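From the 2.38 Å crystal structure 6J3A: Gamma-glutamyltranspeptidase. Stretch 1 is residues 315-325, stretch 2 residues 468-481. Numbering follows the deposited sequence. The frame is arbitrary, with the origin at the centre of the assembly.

Stretch 1 315-325: DREAWYGDAAE
Stretch 2 468-481: GLPNSLTPGRRPRT

The contact between residues 315-325 and 468-481 of this gamma-glutamyltranspeptidase illustrates how a helix end with the loop that follows it, and an irregular segment distant in sequence, can be joined by one main-chain hydrogen bond, a main-chain NH held by a carboxylate, and arginine-carboxylate salt bridges, burying 767 Å² in all. Stretch 1 ends a helix at Trp-319; Tyr-320 (phi/psi -87/153) leaves helical geometry, and Gly-321 (150/-174) brings the chain against stretch 2, the CA of Gly-321 lying 4.3 Å from the CA of Asn-471. A CB on Gly-321 would lie 2.1 Å from Pro-470 O and would also jam against the preceding carbonyl, so glycine suits both the contact and the backbone.

Pro-470 occupies the second position of a type I turn from Leu-469 to Ser-472, closed by Ser-472 N to Leu-469 O at 3.2 Å. Pro-470 O accepts from Ala-323 N (2.7 Å) and takes a CA-H...O contact from Gly-321 CA (3.4 Å). Its C-gamma-exo ring packs on the helix end, with Pro-470 CG 3.3 Å from Ala-318 O. The small Ala-323 points toward stretch 2, placing Ala-323 CB 3.3 Å from Thr-474 OG1.

Asp-322 (-126/9, chi1 t) uses both carboxylate oxygens: Asp-322 OD2 accepts from Arg-478 N at 3.1 Å, while Asp-322 OD1 forms a salt bridge with Arg-478 NH2 at 2.9 Å, approaching the guanidinium edge. Asp-322 N donates to a water (3.1 Å), which donates to Asn-471 OD1 and Arg-478 O, both at 2.6 Å.

Arg-480 (chi1 t, chi2 -112°, chi3 m) starts sideways, but its end reaches the helix. There Arg-480 NH1 makes a salt bridge with Glu-317 OE1 at 2.6 Å, although the hydrogen bond is weak, at 120°. Glu-317 (t, p) starts away and bends back to meet it. Arg-316 NH1 lies 3.4 Å from Arg-480 NH2, a close approach of like charges, and Arg-480 NE is buried without a partner.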

# COMPACT_ATOMS: atom_id res chain seq x y z
N ASP A 315 34.32 15.08 6.62
CA ASP A 315 35.25 14.14 5.99
C ASP A 315 34.82 13.86 4.55
O ASP A 315 35.67 13.78 3.67
CB ASP A 315 35.35 12.83 6.79
CG ASP A 315 36.40 12.89 7.91
OD1 ASP A 315 37.18 13.87 8.00
OD2 ASP A 315 36.45 11.91 8.71
N ARG A 316 33.51 13.73 4.32
CA ARG A 316 32.96 13.63 2.97
C ARG A 316 33.42 14.78 2.05
O ARG A 316 33.90 14.55 0.94
CB ARG A 316 31.44 13.60 3.02
CG ARG A 316 30.78 13.38 1.67
CD ARG A 316 29.30 13.72 1.68
NE ARG A 316 29.05 15.15 1.49
CZ ARG A 316 27.86 15.69 1.20
NH1 ARG A 316 27.76 17.00 1.04
NH2 ARG A 316 26.79 14.93 1.04
N GLU A 317 33.26 16.00 2.54
CA GLU A 317 33.65 17.20 1.80
C GLU A 317 35.15 17.29 1.53
O GLU A 317 35.58 17.63 0.42
CB GLU A 317 33.22 18.45 2.56
CG GLU A 317 33.38 19.74 1.76
CD GLU A 317 32.69 19.68 0.42
OE1 GLU A 317 31.49 19.31 0.39
OE2 GLU A 317 33.33 19.95 -0.61
N ALA A 318 35.93 17.02 2.56
CA ALA A 318 37.39 17.06 2.49
C ALA A 318 38.00 15.96 1.62
O ALA A 318 38.93 16.22 0.87
CB ALA A 318 37.99 16.99 3.88
N TRP A 319 37.47 14.75 1.74
CA TRP A 319 38.15 13.56 1.21
C TRP A 319 37.47 12.86 0.03
O TRP A 319 38.15 12.18 -0.73
CB TRP A 319 38.42 12.57 2.35
CG TRP A 319 39.26 13.20 3.44
CD1 TRP A 319 38.87 13.52 4.70
CD2 TRP A 319 40.61 13.62 3.31
NE1 TRP A 319 39.91 14.10 5.39
CE2 TRP A 319 40.99 14.19 4.55
CE3 TRP A 319 41.55 13.58 2.27
CZ2 TRP A 319 42.27 14.70 4.78
CZ3 TRP A 319 42.82 14.10 2.48
CH2 TRP A 319 43.16 14.65 3.73
N TYR A 320 36.15 13.02 -0.14
CA TYR A 320 35.42 12.21 -1.13
C TYR A 320 35.46 12.83 -2.51
O TYR A 320 35.56 14.05 -2.66
CB TYR A 320 33.96 11.97 -0.76
CG TYR A 320 33.70 11.09 0.45
CD1 TYR A 320 34.61 11.00 1.52
CD2 TYR A 320 32.49 10.40 0.57
CE1 TYR A 320 34.33 10.23 2.64
CE2 TYR A 320 32.20 9.63 1.69
CZ TYR A 320 33.13 9.55 2.72
OH TYR A 320 32.85 8.79 3.83
N GLY A 321 35.36 11.96 -3.51
CA GLY A 321 35.41 12.38 -4.90
C GLY A 321 35.98 11.28 -5.77
O GLY A 321 36.22 10.16 -5.31
N ASP A 322 36.17 11.61 -7.04
CA ASP A 322 36.77 10.69 -8.01
C ASP A 322 37.99 11.27 -8.75
O ASP A 322 38.49 10.63 -9.68
CB ASP A 322 35.72 10.25 -9.03
CG ASP A 322 36.09 8.97 -9.76
OD1 ASP A 322 36.63 8.03 -9.12
OD2 ASP A 322 35.80 8.89 -10.97
N ALA A 323 38.47 12.44 -8.33
CA ALA A 323 39.67 13.06 -8.93
C ALA A 323 40.97 12.72 -8.19
O ALA A 323 42.03 13.26 -8.52
CB ALA A 323 39.50 14.57 -9.03
N ALA A 324 40.87 11.84 -7.20
CA ALA A 324 42.00 11.45 -6.36
C ALA A 324 41.69 10.15 -5.62
O ALA A 324 40.55 9.69 -5.61
CB ALA A 324 42.32 12.55 -5.35
N GLU A 325 42.72 9.57 -5.01
CA GLU A 325 42.55 8.41 -4.13
C GLU A 325 41.87 8.88 -2.84
O GLU A 325 42.09 10.01 -2.38
CB GLU A 325 43.90 7.74 -3.85
N GLY A 468 43.20 20.55 -7.81
CA GLY A 468 43.93 19.88 -6.73
C GLY A 468 43.11 19.24 -5.63
O GLY A 468 43.67 18.89 -4.59
N LEU A 469 41.80 19.07 -5.84
CA LEU A 469 40.91 18.52 -4.80
C LEU A 469 40.35 17.16 -5.23
O LEU A 469 40.28 16.89 -6.43
CB LEU A 469 39.75 19.48 -4.51
CG LEU A 469 40.07 20.94 -4.20
CD1 LEU A 469 38.81 21.76 -4.42
CD2 LEU A 469 40.56 21.12 -2.78
N PRO A 470 39.94 16.31 -4.26
CA PRO A 470 39.35 15.00 -4.59
C PRO A 470 38.11 15.09 -5.50
O PRO A 470 37.88 14.18 -6.31
CB PRO A 470 38.97 14.41 -3.22
CG PRO A 470 39.70 15.20 -2.20
CD PRO A 470 39.93 16.56 -2.80
N ASN A 471 37.32 16.16 -5.32
CA ASN A 471 36.11 16.46 -6.13
C ASN A 471 36.25 17.69 -7.06
O ASN A 471 35.27 18.40 -7.33
CB ASN A 471 34.92 16.66 -5.17
CG ASN A 471 33.57 16.63 -5.88
OD1 ASN A 471 33.38 15.90 -6.86
ND2 ASN A 471 32.62 17.41 -5.37
N SER A 472 37.46 17.94 -7.55
CA SER A 472 37.73 18.95 -8.58
C SER A 472 37.09 18.45 -9.85
O SER A 472 37.21 17.27 -10.16
CB SER A 472 39.24 19.10 -8.84
OG SER A 472 39.90 19.81 -7.80
N LEU A 473 36.43 19.34 -10.59
CA LEU A 473 35.86 18.99 -11.89
C LEU A 473 36.98 18.44 -12.77
O LEU A 473 37.98 19.12 -13.01
CB LEU A 473 35.20 20.20 -12.54
CG LEU A 473 34.71 19.99 -13.99
CD1 LEU A 473 33.67 18.88 -14.08
CD2 LEU A 473 34.17 21.28 -14.57
N THR A 474 36.83 17.20 -13.21
CA THR A 474 37.91 16.51 -13.89
C THR A 474 37.39 15.66 -15.05
O THR A 474 36.52 14.81 -14.85
CB THR A 474 38.73 15.62 -12.91
OG1 THR A 474 39.15 16.41 -11.79
CG2 THR A 474 39.97 15.06 -13.59
N PRO A 475 37.93 15.88 -16.27
CA PRO A 475 37.58 15.04 -17.43
C PRO A 475 37.73 13.55 -17.17
O PRO A 475 38.74 13.14 -16.61
CB PRO A 475 38.58 15.48 -18.50
CG PRO A 475 38.94 16.87 -18.13
CD PRO A 475 38.84 16.97 -16.63
N GLY A 476 36.72 12.76 -17.54
CA GLY A 476 36.75 11.30 -17.38
C GLY A 476 36.51 10.79 -15.96
O GLY A 476 36.72 9.61 -15.67
N ARG A 477 36.06 11.68 -15.08
CA ARG A 477 35.84 11.38 -13.67
C ARG A 477 34.42 11.69 -13.24
O ARG A 477 33.81 12.64 -13.73
CB ARG A 477 36.81 12.21 -12.84
CG ARG A 477 38.06 11.46 -12.44
CD ARG A 477 38.67 10.63 -13.54
NE ARG A 477 40.08 10.42 -13.28
CZ ARG A 477 40.68 9.26 -13.00
NH1 ARG A 477 41.99 9.27 -12.77
NH2 ARG A 477 40.02 8.09 -12.94
N ARG A 478 33.90 10.87 -12.32
CA ARG A 478 32.54 11.08 -11.82
C ARG A 478 32.51 12.26 -10.89
O ARG A 478 33.44 12.45 -10.11
CB ARG A 478 32.01 9.90 -11.01
CG ARG A 478 31.90 8.58 -11.76
CD ARG A 478 33.10 7.73 -11.46
NE ARG A 478 32.77 6.37 -11.11
CZ ARG A 478 33.54 5.56 -10.37
NH1 ARG A 478 33.13 4.33 -10.12
NH2 ARG A 478 34.70 5.96 -9.86
N PRO A 479 31.43 13.03 -10.92
CA PRO A 479 31.26 13.97 -9.83
C PRO A 479 30.93 13.21 -8.54
O PRO A 479 30.49 12.05 -8.57
CB PRO A 479 30.07 14.81 -10.27
CG PRO A 479 29.27 13.90 -11.13
CD PRO A 479 30.25 12.99 -11.80
N ARG A 480 31.15 13.89 -7.43
CA ARG A 480 30.83 13.34 -6.13
C ARG A 480 29.31 13.34 -5.96
O ARG A 480 28.72 14.38 -5.66
CB ARG A 480 31.52 14.14 -5.05
CG ARG A 480 31.63 13.41 -3.73
CD ARG A 480 30.76 14.08 -2.70
NE ARG A 480 31.35 15.33 -2.23
CZ ARG A 480 30.67 16.41 -1.84
NH1 ARG A 480 31.34 17.48 -1.42
NH2 ARG A 480 29.33 16.45 -1.89
N THR A 481 28.70 12.17 -6.13
CA THR A 481 27.24 12.07 -6.33
C THR A 481 26.50 11.77 -5.02
O THR A 481 27.01 11.01 -4.18
CB THR A 481 26.91 11.03 -7.43
OG1 THR A 481 25.53 11.13 -7.80
CG2 THR A 481 27.23 9.60 -7.03
O HOH W 1 34.40 13.92 -8.16